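Local coordinates for virulent strain associated lipoprotein (Borreliella spielmanii A14S, PDB 6FZZ) that is an outer surface lipoprotein of the PFam54 family that may bind glutathione, like its Borrelia burgdorferi relative BBE31, at residues A[154-165]-A[186-197]. Numbering follows the deposited sequence.
Sequences TKEIISKTFKQL and HVKEIVKQIKEK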
loop_
_atom_site.group_PDB
_atom_site.type_symbol
_atom_site.label_atom_id
_atom_site.label_comp_id
_atom_site.label_asym_id
_atom_site.label_seq_id
_atom_site.Cartn_x
_atom_site.Cartn_y
_atom_site.Cartn_z
ATOM N N THR A 154 -0.282 -2.025 9.279
ATOM C CA THR A 154 1.016 -1.800 8.572
ATOM C C THR A 154 0.807 -0.789 7.497
ATOM O O THR A 154 1.594 0.136 7.325
ATOM C CB THR A 154 1.691 -3.088 8.038
ATOM O OG1 THR A 154 0.911 -3.712 6.973
ATOM C CG2 THR A 154 1.906 -4.088 9.241
ATOM N N LYS A 155 -0.285 -0.944 6.768
ATOM C CA LYS A 155 -0.579 -0.037 5.686
ATOM C C LYS A 155 -0.822 1.343 6.193
ATOM O O LYS A 155 -0.346 2.322 5.601
ATOM C CB LYS A 155 -1.777 -0.563 4.892
ATOM C CG LYS A 155 -2.513 0.526 4.140
ATOM C CD LYS A 155 -3.593 -0.012 3.222
ATOM C CE LYS A 155 -4.105 1.193 2.404
ATOM N NZ LYS A 155 -4.922 0.747 1.300
ATOM N N GLU A 156 -1.612 1.440 7.265
ATOM C CA GLU A 156 -1.950 2.728 7.895
ATOM C C GLU A 156 -0.704 3.512 8.430
ATOM O O GLU A 156 -0.629 4.729 8.298
ATOM C CB GLU A 156 -2.931 2.500 9.028
ATOM C CG GLU A 156 -3.121 3.713 9.905
ATOM C CD GLU A 156 -4.403 3.653 10.674
ATOM O OE1 GLU A 156 -4.706 2.551 11.230
ATOM O OE2 GLU A 156 -5.088 4.710 10.728
ATOM N N ILE A 157 0.276 2.790 8.968
ATOM C CA ILE A 157 1.559 3.368 9.380
ATOM C C ILE A 157 2.335 3.990 8.186
ATOM O O ILE A 157 2.788 5.139 8.264
ATOM C CB ILE A 157 2.450 2.308 10.065
ATOM C CG1 ILE A 157 1.788 1.808 11.337
ATOM C CG2 ILE A 157 3.829 2.868 10.430
ATOM C CD1 ILE A 157 1.149 2.891 12.175
ATOM N N ILE A 158 2.428 3.240 7.091
ATOM C CA ILE A 158 3.060 3.751 5.877
ATOM C C ILE A 158 2.331 4.951 5.279
ATOM O O ILE A 158 2.966 5.932 4.943
ATOM C CB ILE A 158 3.332 2.629 4.859
ATOM C CG1 ILE A 158 4.437 1.749 5.404
ATOM C CG2 ILE A 158 3.755 3.168 3.473
ATOM C CD1 ILE A 158 5.424 2.469 6.318
ATOM N N SER A 159 1.004 4.854 5.176
ATOM C CA SER A 159 0.198 5.954 4.708
ATOM C C SER A 159 0.454 7.187 5.546
ATOM O O SER A 159 0.610 8.295 4.979
ATOM C CB SER A 159 -1.351 5.601 4.673
ATOM O OG SER A 159 -2.057 6.807 4.569
ATOM N N LYS A 160 0.469 7.053 6.876
ATOM C CA LYS A 160 0.787 8.232 7.690
ATOM C C LYS A 160 2.205 8.742 7.498
ATOM O O LYS A 160 2.479 9.956 7.596
ATOM C CB LYS A 160 0.517 7.992 9.165
ATOM C CG LYS A 160 -0.960 7.738 9.465
ATOM C CD LYS A 160 -1.213 7.811 10.962
ATOM C CE LYS A 160 -2.642 7.423 11.299
ATOM N NZ LYS A 160 -2.658 6.702 12.598
ATOM N N THR A 161 3.135 7.827 7.305
ATOM C CA THR A 161 4.527 8.234 7.077
ATOM C C THR A 161 4.612 9.100 5.821
ATOM O O THR A 161 5.274 10.111 5.834
ATOM C CB THR A 161 5.455 6.998 7.003
ATOM O OG1 THR A 161 5.320 6.280 8.243
ATOM C CG2 THR A 161 6.953 7.376 6.799
ATOM N N PHE A 162 3.924 8.697 4.765
ATOM C CA PHE A 162 3.936 9.446 3.494
ATOM C C PHE A 162 3.214 10.799 3.610
ATOM O O PHE A 162 3.685 11.817 3.051
ATOM C CB PHE A 162 3.333 8.635 2.410
ATOM C CG PHE A 162 4.160 7.456 1.979
ATOM C CD1 PHE A 162 5.523 7.347 2.278
ATOM C CD2 PHE A 162 3.557 6.466 1.243
ATOM C CE1 PHE A 162 6.274 6.247 1.800
ATOM C CE2 PHE A 162 4.264 5.372 0.790
ATOM C CZ PHE A 162 5.631 5.256 1.077
ATOM N N LYS A 163 2.113 10.823 4.354
ATOM C CA LYS A 163 1.429 12.127 4.617
ATOM C C LYS A 163 2.288 13.097 5.398
ATOM O O LYS A 163 2.387 14.267 5.033
ATOM C CB LYS A 163 0.074 11.916 5.266
ATOM C CG LYS A 163 -0.871 11.137 4.355
ATOM C CD LYS A 163 -1.605 12.073 3.424
ATOM C CE LYS A 163 -2.472 13.054 4.212
ATOM N NZ LYS A 163 -3.567 13.548 3.356
ATOM N N GLN A 164 2.976 12.612 6.432
ATOM C CA GLN A 164 3.915 13.446 7.160
ATOM C C GLN A 164 5.092 13.943 6.291
ATOM O O GLN A 164 5.533 15.085 6.400
ATOM C CB GLN A 164 4.447 12.679 8.364
ATOM C CG GLN A 164 5.370 13.463 9.269
ATOM C CD GLN A 164 4.584 14.527 10.052
ATOM O OE1 GLN A 164 3.534 14.227 10.623
ATOM N NE2 GLN A 164 5.066 15.757 10.046
ATOM N N LEU A 165 5.625 13.088 5.439
ATOM C CA LEU A 165 6.659 13.548 4.530
ATOM C C LEU A 165 6.186 14.767 3.803
ATOM O O LEU A 165 6.953 15.747 3.634
ATOM C CB LEU A 165 7.047 12.459 3.524
ATOM C CG LEU A 165 8.070 12.890 2.453
ATOM C CD1 LEU A 165 9.379 13.362 3.052
ATOM C CD2 LEU A 165 8.287 11.763 1.410
ATOM N N HIS A 186 16.830 11.531 4.847
ATOM C CA HIS A 186 15.506 11.320 5.423
ATOM C C HIS A 186 14.695 10.300 4.601
ATOM O O HIS A 186 14.055 9.411 5.149
ATOM C CB HIS A 186 14.806 12.689 5.481
ATOM C CG HIS A 186 13.420 12.638 6.037
ATOM N ND1 HIS A 186 13.156 12.344 7.362
ATOM C CD2 HIS A 186 12.223 12.883 5.468
ATOM C CE1 HIS A 186 11.850 12.410 7.576
ATOM N NE2 HIS A 186 11.263 12.718 6.436
ATOM N N VAL A 187 14.694 10.434 3.289
ATOM C CA VAL A 187 13.967 9.466 2.452
ATOM C C VAL A 187 14.524 8.019 2.612
ATOM O O VAL A 187 13.740 7.022 2.576
ATOM C CB VAL A 187 13.854 9.951 1.014
ATOM C CG1 VAL A 187 13.282 8.886 0.075
ATOM C CG2 VAL A 187 12.900 11.145 0.990
ATOM N N LYS A 188 15.842 7.896 2.821
ATOM C CA LYS A 188 16.457 6.592 3.136
ATOM C C LYS A 188 15.931 5.936 4.368
ATOM O O LYS A 188 15.759 4.701 4.365
ATOM C CB LYS A 188 17.956 6.713 3.358
ATOM C CG LYS A 188 18.697 6.842 2.099
ATOM C CD LYS A 188 18.716 5.540 1.361
ATOM C CE LYS A 188 19.919 5.477 0.425
ATOM N NZ LYS A 188 19.547 4.816 -0.833
ATOM N N GLU A 189 15.782 6.733 5.430
ATOM C CA GLU A 189 15.176 6.295 6.692
ATOM C C GLU A 189 13.726 5.840 6.489
ATOM O O GLU A 189 13.274 4.923 7.168
ATOM C CB GLU A 189 15.105 7.407 7.750
ATOM C CG GLU A 189 16.296 7.661 8.643
ATOM C CD GLU A 189 16.993 6.390 9.110
ATOM O OE1 GLU A 189 16.314 5.434 9.558
ATOM O OE2 GLU A 189 18.235 6.372 9.009
ATOM N N ILE A 190 12.976 6.547 5.631
ATOM C CA ILE A 190 11.614 6.093 5.290
ATOM C C ILE A 190 11.665 4.736 4.591
ATOM O O ILE A 190 10.854 3.825 4.936
ATOM C CB ILE A 190 10.859 7.162 4.499
ATOM C CG1 ILE A 190 10.661 8.376 5.385
ATOM C CG2 ILE A 190 9.511 6.664 4.027
ATOM C CD1 ILE A 190 10.056 9.579 4.678
ATOM N N VAL A 191 12.625 4.563 3.668
ATOM C CA VAL A 191 12.772 3.303 2.966
ATOM C C VAL A 191 12.989 2.189 3.986
ATOM O O VAL A 191 12.318 1.175 3.962
ATOM C CB VAL A 191 13.883 3.327 1.899
ATOM C CG1 VAL A 191 14.180 1.929 1.358
ATOM C CG2 VAL A 191 13.445 4.173 0.764
ATOM N N LYS A 192 13.878 2.423 4.926
ATOM C CA LYS A 192 14.083 1.489 6.037
ATOM C C LYS A 192 12.804 1.121 6.824
ATOM O O LYS A 192 12.519 -0.049 7.013
ATOM C CB LYS A 192 15.150 2.023 6.998
ATOM C CG LYS A 192 15.979 0.903 7.627
ATOM C CD LYS A 192 16.464 -0.156 6.646
ATOM C CE LYS A 192 17.206 -1.298 7.349
ATOM N NZ LYS A 192 16.307 -2.188 8.157
ATOM N N GLN A 193 12.045 2.117 7.259
ATOM C CA GLN A 193 10.767 1.893 7.870
ATOM C C GLN A 193 9.730 1.159 6.989
ATOM O O GLN A 193 9.030 0.277 7.501
ATOM C CB GLN A 193 10.206 3.198 8.403
ATOM C CG GLN A 193 10.943 3.711 9.625
ATOM C CD GLN A 193 10.720 2.839 10.874
ATOM O OE1 GLN A 193 10.905 1.612 10.847
ATOM N NE2 GLN A 193 10.349 3.479 11.990
ATOM N N ILE A 194 9.657 1.484 5.696
ATOM C CA ILE A 194 8.665 0.850 4.823
ATOM C C ILE A 194 9.059 -0.571 4.713
ATOM O O ILE A 194 8.192 -1.418 4.663
ATOM C CB ILE A 194 8.587 1.376 3.378
ATOM C CG1 ILE A 194 8.220 2.818 3.296
ATOM C CG2 ILE A 194 7.484 0.650 2.561
ATOM C CD1 ILE A 194 8.428 3.250 1.869
ATOM N N LYS A 195 10.367 -0.837 4.574
ATOM C CA LYS A 195 10.855 -2.165 4.292
ATOM C C LYS A 195 10.560 -3.081 5.500
ATOM O O LYS A 195 10.171 -4.229 5.303
ATOM C CB LYS A 195 12.354 -2.132 4.000
ATOM C CG LYS A 195 12.937 -3.461 3.584
ATOM C CD LYS A 195 12.483 -3.824 2.175
ATOM C CE LYS A 195 13.035 -5.135 1.692
ATOM N NZ LYS A 195 12.223 -6.308 2.085
ATOM N N GLU A 196 10.637 -2.540 6.704
ATOM C CA GLU A 196 10.290 -3.319 7.874
ATOM C C GLU A 196 8.813 -3.669 7.901
ATOM O O GLU A 196 8.453 -4.789 8.251
ATOM C CB GLU A 196 10.661 -2.605 9.169
ATOM C CG GLU A 196 12.183 -2.546 9.330
ATOM C CD GLU A 196 12.633 -2.127 10.706
ATOM O OE1 GLU A 196 11.819 -1.578 11.503
ATOM O OE2 GLU A 196 13.817 -2.382 10.990
ATOM N N LYS A 197 7.976 -2.691 7.588
ATOM C CA LYS A 197 6.537 -2.894 7.606
ATOM C C LYS A 197 6.170 -3.832 6.466
ATOM O O LYS A 197 5.256 -4.631 6.592
ATOM C CB LYS A 197 5.818 -1.556 7.462
ATOM C CG LYS A 197 5.936 -0.642 8.679
ATOM C CD LYS A 197 5.159 -1.178 9.859
ATOM C CE LYS A 197 5.793 -0.765 11.178
ATOM N NZ LYS A 197 5.288 -1.706 12.212
#
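Ile194 sends its CD1 to the rim of the Phe162 ring, 3.5 Å from CZ and close to the ring plane, the two side chains crossing at about a right angle. Ile190 meets the same edge through CG2, which lies 4.0 Å from Phe162 CE1 and 3.8 Å from the methyl CG2 of Thr161. Toward one end, Leu165 CD1 lies in the plane of the His186 imidazole, 3.8 Å from CD2. Toward the other, Ile158 CD1 sits 3.9 Å from both Ile194 CA and Lys197 CG, while the aliphatic chain of Lys197, bent at chi2 (-70°), brings CE to within 4.2 Å of Ile157 CG2. The Lys197 ammonium continues to a salt bridge with Glu200.

Thr161 turns its methyl inward because chi1 (-58°) sets CG2 anti to the backbone N; its OG1 donates to Ile157 O at 2.8 Å, from the opposite face of that carbonyl to Thr161 N. Behind the interface, Ser112 and Thr111 of helix 105-126 touch Phe162 and Ile194, and helix 89-102 packs on Leu165. The segments of the consecutive helices 138-170 and 180-209 run nearly antiparallel at 167°, their axes 10.1 Å apart, and form a long helical hairpin of the Bbcrasp-1-type, all-helical domain. Cohesion across them is essentially apolar, with the Thr161 hydroxyl and Lys197 ammonium bonded within their own helices.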